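Local coordinates for penicillin binding protein 2X (Streptococcus thermophilus, PDB 5U47) that probably cross-links the peptides of adjacent glycan strands in cell-wall peptidoglycan during septum formation, and is a target of beta-lactam antibiotics, at residues L302-P313 with V461-Y472. The protein carries 1 engineered substitution. Numbering follows the deposited sequence.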
loop_
_atom_site.group_PDB
_atom_site.type_symbol
_atom_site.label_atom_id
_atom_site.label_comp_id
_atom_site.label_asym_id
_atom_site.label_seq_id
_atom_site.Cartn_x
_atom_site.Cartn_y
_atom_site.Cartn_z
ATOM N N LEU A 302 -13.378 -22.991 -2.780
ATOM C CA LEU A 302 -14.782 -23.160 -3.082
ATOM C C LEU A 302 -15.142 -22.585 -4.444
ATOM O O LEU A 302 -15.887 -23.221 -5.192
ATOM C CB LEU A 302 -15.647 -22.504 -2.007
ATOM C CG LEU A 302 -17.164 -22.603 -2.203
ATOM C CD1 LEU A 302 -17.618 -24.050 -2.215
ATOM C CD2 LEU A 302 -17.894 -21.843 -1.115
ATOM N N SER A 303 -14.612 -21.400 -4.769
ATOM C CA SER A 303 -14.914 -20.779 -6.069
ATOM C C SER A 303 -14.416 -21.648 -7.217
ATOM O O SER A 303 -15.068 -21.730 -8.257
ATOM C CB SER A 303 -14.325 -19.372 -6.201
ATOM O OG SER A 303 -12.912 -19.381 -6.310
ATOM N N ALA A 304 -13.253 -22.266 -7.020
ATOM C CA ALA A 304 -12.650 -23.145 -8.023
ATOM C C ALA A 304 -13.477 -24.422 -8.195
ATOM O O ALA A 304 -13.717 -24.878 -9.316
ATOM C CB ALA A 304 -11.219 -23.488 -7.640
ATOM N N ALA A 305 -13.907 -24.995 -7.075
ATOM C CA ALA A 305 -14.734 -26.196 -7.113
ATOM C C ALA A 305 -16.030 -25.920 -7.863
ATOM O O ALA A 305 -16.475 -26.751 -8.667
ATOM C CB ALA A 305 -15.034 -26.691 -5.705
ATOM N N ILE A 306 -16.638 -24.762 -7.609
ATOM C CA ILE A 306 -17.889 -24.406 -8.288
ATOM C C ILE A 306 -17.625 -24.180 -9.772
ATOM O O ILE A 306 -18.368 -24.685 -10.624
ATOM C CB ILE A 306 -18.567 -23.184 -7.643
ATOM C CG1 ILE A 306 -19.036 -23.554 -6.224
ATOM C CG2 ILE A 306 -19.748 -22.717 -8.497
ATOM C CD1 ILE A 306 -19.514 -22.382 -5.392
ATOM N N ASN A 307 -16.554 -23.444 -10.070
ATOM C CA ASN A 307 -16.169 -23.149 -11.453
ATOM C C ASN A 307 -15.768 -24.424 -12.245
ATOM O O ASN A 307 -15.985 -24.494 -13.443
ATOM C CB ASN A 307 -15.011 -22.155 -11.504
ATOM C CG ASN A 307 -14.928 -21.452 -12.838
ATOM O OD1 ASN A 307 -15.834 -20.703 -13.200
ATOM N ND2 ASN A 307 -13.846 -21.673 -13.570
ATOM N N ASN A 308 -15.173 -25.398 -11.558
ATOM C CA ASN A 308 -14.733 -26.658 -12.173
ATOM C C ASN A 308 -15.908 -27.590 -12.459
ATOM O O ASN A 308 -15.762 -28.544 -13.211
ATOM C CB ASN A 308 -13.755 -27.383 -11.229
ATOM C CG ASN A 308 -13.020 -28.528 -11.895
ATOM O OD1 ASN A 308 -12.442 -28.367 -12.968
ATOM N ND2 ASN A 308 -13.003 -29.696 -11.233
ATOM N N GLY A 309 -17.062 -27.312 -11.851
ATOM C CA GLY A 309 -18.233 -28.165 -11.976
ATOM C C GLY A 309 -18.175 -29.348 -11.010
ATOM O O GLY A 309 -18.985 -30.271 -11.111
ATOM N N SER A 310 -17.235 -29.319 -10.060
ATOM C CA SER A 310 -17.050 -30.430 -9.112
ATOM C C SER A 310 -17.482 -30.079 -7.675
ATOM O O SER A 310 -16.781 -30.391 -6.690
ATOM C CB SER A 310 -15.594 -30.917 -9.153
ATOM O OG SER A 310 -14.687 -29.872 -8.848
ATOM N N PHE A 311 -18.640 -29.425 -7.569
ATOM C CA PHE A 311 -19.206 -29.078 -6.278
ATOM C C PHE A 311 -20.694 -29.410 -6.245
ATOM O O PHE A 311 -21.493 -28.808 -6.958
ATOM C CB PHE A 311 -19.004 -27.599 -5.961
ATOM C CG PHE A 311 -19.523 -27.205 -4.611
ATOM C CD1 PHE A 311 -18.756 -27.404 -3.475
ATOM C CD2 PHE A 311 -20.785 -26.654 -4.471
ATOM C CE1 PHE A 311 -19.232 -27.050 -2.223
ATOM C CE2 PHE A 311 -21.264 -26.297 -3.225
ATOM C CZ PHE A 311 -20.491 -26.501 -2.099
ATOM N N ASN A 312 -21.045 -30.401 -5.435
ATOM C CA ASN A 312 -22.428 -30.749 -5.202
ATOM C C ASN A 312 -22.641 -30.290 -3.764
ATOM O O ASN A 312 -22.108 -30.913 -2.843
ATOM C CB ASN A 312 -22.651 -32.242 -5.362
ATOM C CG ASN A 312 -24.112 -32.626 -5.240
ATOM O OD1 ASN A 312 -24.913 -31.920 -4.614
ATOM N ND2 ASN A 312 -24.470 -33.753 -5.839
ATOM N N PRO A 313 -23.400 -29.184 -3.556
ATOM C CA PRO A 313 -23.560 -28.654 -2.186
ATOM C C PRO A 313 -24.170 -29.636 -1.191
ATOM O O PRO A 313 -23.809 -29.610 -0.010
ATOM C CB PRO A 313 -24.510 -27.452 -2.371
ATOM C CG PRO A 313 -25.240 -27.731 -3.642
ATOM C CD PRO A 313 -24.268 -28.471 -4.518
ATOM N N VAL A 461 -12.375 -17.123 -12.121
ATOM C CA VAL A 461 -13.627 -17.898 -12.094
ATOM C C VAL A 461 -14.749 -17.130 -12.776
ATOM O O VAL A 461 -14.629 -15.941 -13.046
ATOM C CB VAL A 461 -14.047 -18.261 -10.640
ATOM C CG1 VAL A 461 -12.975 -19.104 -9.961
ATOM C CG2 VAL A 461 -14.331 -17.015 -9.818
ATOM N N SER A 462 -15.832 -17.830 -13.079
ATOM C CA SER A 462 -16.978 -17.220 -13.725
ATOM C C SER A 462 -17.757 -16.324 -12.758
ATOM O O SER A 462 -17.585 -16.382 -11.533
ATOM C CB SER A 462 -17.918 -18.300 -14.246
ATOM O OG SER A 462 -18.566 -18.973 -13.168
ATOM N N LYS A 463 -18.619 -15.510 -13.331
ATOM C CA LYS A 463 -19.510 -14.638 -12.572
ATOM C C LYS A 463 -20.419 -15.489 -11.667
ATOM O O LYS A 463 -20.648 -15.153 -10.489
ATOM C CB LYS A 463 -20.356 -13.838 -13.559
ATOM C CG LYS A 463 -21.498 -13.037 -12.968
ATOM C CD LYS A 463 -22.209 -12.292 -14.091
ATOM C CE LYS A 463 -23.498 -11.648 -13.634
ATOM N NZ LYS A 463 -23.267 -10.658 -12.566
ATOM N N GLN A 464 -20.935 -16.581 -12.231
ATOM C CA GLN A 464 -21.822 -17.469 -11.485
ATOM C C GLN A 464 -21.083 -18.129 -10.309
ATOM O O GLN A 464 -21.620 -18.203 -9.204
ATOM C CB GLN A 464 -22.452 -18.520 -12.414
ATOM C CG GLN A 464 -23.455 -19.431 -11.723
ATOM C CD GLN A 464 -24.077 -20.453 -12.656
ATOM O OE1 GLN A 464 -23.896 -20.398 -13.870
ATOM N NE2 GLN A 464 -24.815 -21.400 -12.085
ATOM N N ALA A 465 -19.857 -18.592 -10.537
ATOM C CA ALA A 465 -19.066 -19.208 -9.454
ATOM C C ALA A 465 -18.792 -18.217 -8.312
ATOM O O ALA A 465 -18.906 -18.565 -7.127
ATOM C CB ALA A 465 -17.759 -19.767 -9.987
ATOM N N ALA A 466 -18.447 -16.982 -8.673
ATOM C CA ALA A 466 -18.202 -15.942 -7.682
ATOM C C ALA A 466 -19.471 -15.655 -6.871
ATOM O O ALA A 466 -19.427 -15.557 -5.663
ATOM C CB ALA A 466 -17.718 -14.675 -8.359
ATOM N N SER A 467 -20.592 -15.517 -7.567
ATOM C CA SER A 467 -21.864 -15.223 -6.939
ATOM C C SER A 467 -22.313 -16.333 -5.980
ATOM O O SER A 467 -22.796 -16.065 -4.870
ATOM C CB SER A 467 -22.917 -15.029 -8.029
ATOM O OG SER A 467 -24.216 -14.979 -7.474
ATOM N N GLU A 468 -22.174 -17.581 -6.424
ATOM C CA GLU A 468 -22.526 -18.728 -5.583
ATOM C C GLU A 468 -21.608 -18.825 -4.370
ATOM O O GLU A 468 -22.068 -19.123 -3.265
ATOM C CB GLU A 468 -22.569 -20.029 -6.398
ATOM C CG GLU A 468 -23.728 -20.018 -7.379
ATOM C CD GLU A 468 -23.832 -21.276 -8.224
ATOM O OE1 GLU A 468 -24.726 -21.328 -9.112
ATOM O OE2 GLU A 468 -23.028 -22.208 -8.007
ATOM N N THR A 469 -20.325 -18.556 -4.571
ATOM C CA THR A 469 -19.368 -18.553 -3.473
ATOM C C THR A 469 -19.797 -17.522 -2.416
ATOM O O THR A 469 -19.838 -17.845 -1.226
ATOM C CB THR A 469 -17.928 -18.266 -3.960
ATOM O OG1 THR A 469 -17.514 -19.299 -4.857
ATOM C CG2 THR A 469 -16.955 -18.228 -2.796
ATOM N N ARG A 470 -20.177 -16.317 -2.862
ATOM C CA ARG A 470 -20.618 -15.263 -1.933
ATOM C C ARG A 470 -21.871 -15.672 -1.167
ATOM O O ARG A 470 -21.983 -15.402 0.025
ATOM C CB ARG A 470 -20.851 -13.930 -2.641
ATOM C CG ARG A 470 -19.572 -13.237 -3.133
ATOM C CD ARG A 470 -19.814 -11.772 -3.492
ATOM N NE ARG A 470 -20.958 -11.589 -4.392
ATOM C CZ ARG A 470 -20.944 -11.772 -5.715
ATOM N NH1 ARG A 470 -19.842 -12.167 -6.364
ATOM N NH2 ARG A 470 -22.058 -11.581 -6.409
ATOM N N ASN A 471 -22.800 -16.333 -1.847
ATOM C CA ASN A 471 -24.013 -16.801 -1.184
ATOM C C ASN A 471 -23.687 -17.892 -0.140
ATOM O O ASN A 471 -24.201 -17.841 0.972
ATOM C CB ASN A 471 -25.053 -17.280 -2.182
ATOM C CG ASN A 471 -26.327 -17.736 -1.493
ATOM O OD1 ASN A 471 -26.924 -16.985 -0.720
ATOM N ND2 ASN A 471 -26.730 -18.973 -1.743
ATOM N N TYR A 472 -22.823 -18.850 -0.473
ATOM C CA TYR A 472 -22.434 -19.875 0.516
ATOM C C TYR A 472 -21.767 -19.224 1.728
ATOM O O TYR A 472 -21.946 -19.674 2.858
ATOM C CB TYR A 472 -21.516 -20.957 -0.082
ATOM C CG TYR A 472 -22.199 -21.854 -1.095
ATOM C CD1 TYR A 472 -23.295 -22.624 -0.733
ATOM C CD2 TYR A 472 -21.722 -21.976 -2.395
ATOM C CE1 TYR A 472 -23.929 -23.460 -1.647
ATOM C CE2 TYR A 472 -22.348 -22.801 -3.310
ATOM C CZ TYR A 472 -23.447 -23.540 -2.928
ATOM O OH TYR A 472 -24.065 -24.364 -3.831
#
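I306 is the knob of this helix pair: its side chain enters the hole formed by A465, E468, T469 and Y472. The two branches divide the work. CG2 touches the A465 backbone, 3.7 Å from A465 CA, and comes still nearer to E468 OE2, whereas CD1, at the end of an extended chain, meets the rim of the tyrosine ring near its plane, 3.5 Å from Y472 CE2. One face of that ring receives the edge of F311 in an offset edge-to-face pair, with centroids 5.2 Å apart and planes at 61°. P313 CB packs against Y472 OH at 3.4 Å, and the L302 side chain crosses that of Y472 at about a right angle, with CD2 beside CB, so residues of both the helix and the loop after it pack on the tyrosine.

At the other end the contact is polar. S462 N donates to N307 OD1 (2.9 Å) in a slightly bent bond, approaching from above the amide carbonyl plane. With chi1 at -159°, N307 turns its CG opposite the backbone N, which points the amide at S462; its ND2 is held by Y374 OH. S462 is itself the N-cap of helix 463-478, its OG accepting from A465 N at 3.0 Å. Between these ends, T469 OG1 rests 3.2 Å from S303 CA while donating to A465 O, which T469 N reaches from the opposite face.

F347 and A348 of helix 347-352 touch F311 and Y472, respectively. The axes of helix segments 302-308 and 463-472 approach to 8.6 Å with directions at 133°, a single knob-into-hole contact between two oblique, roughly antiparallel helices of the transpeptidase domain; helix 297-308 begins within a likely SxxK motif, as in penicillin-binding transpeptidases.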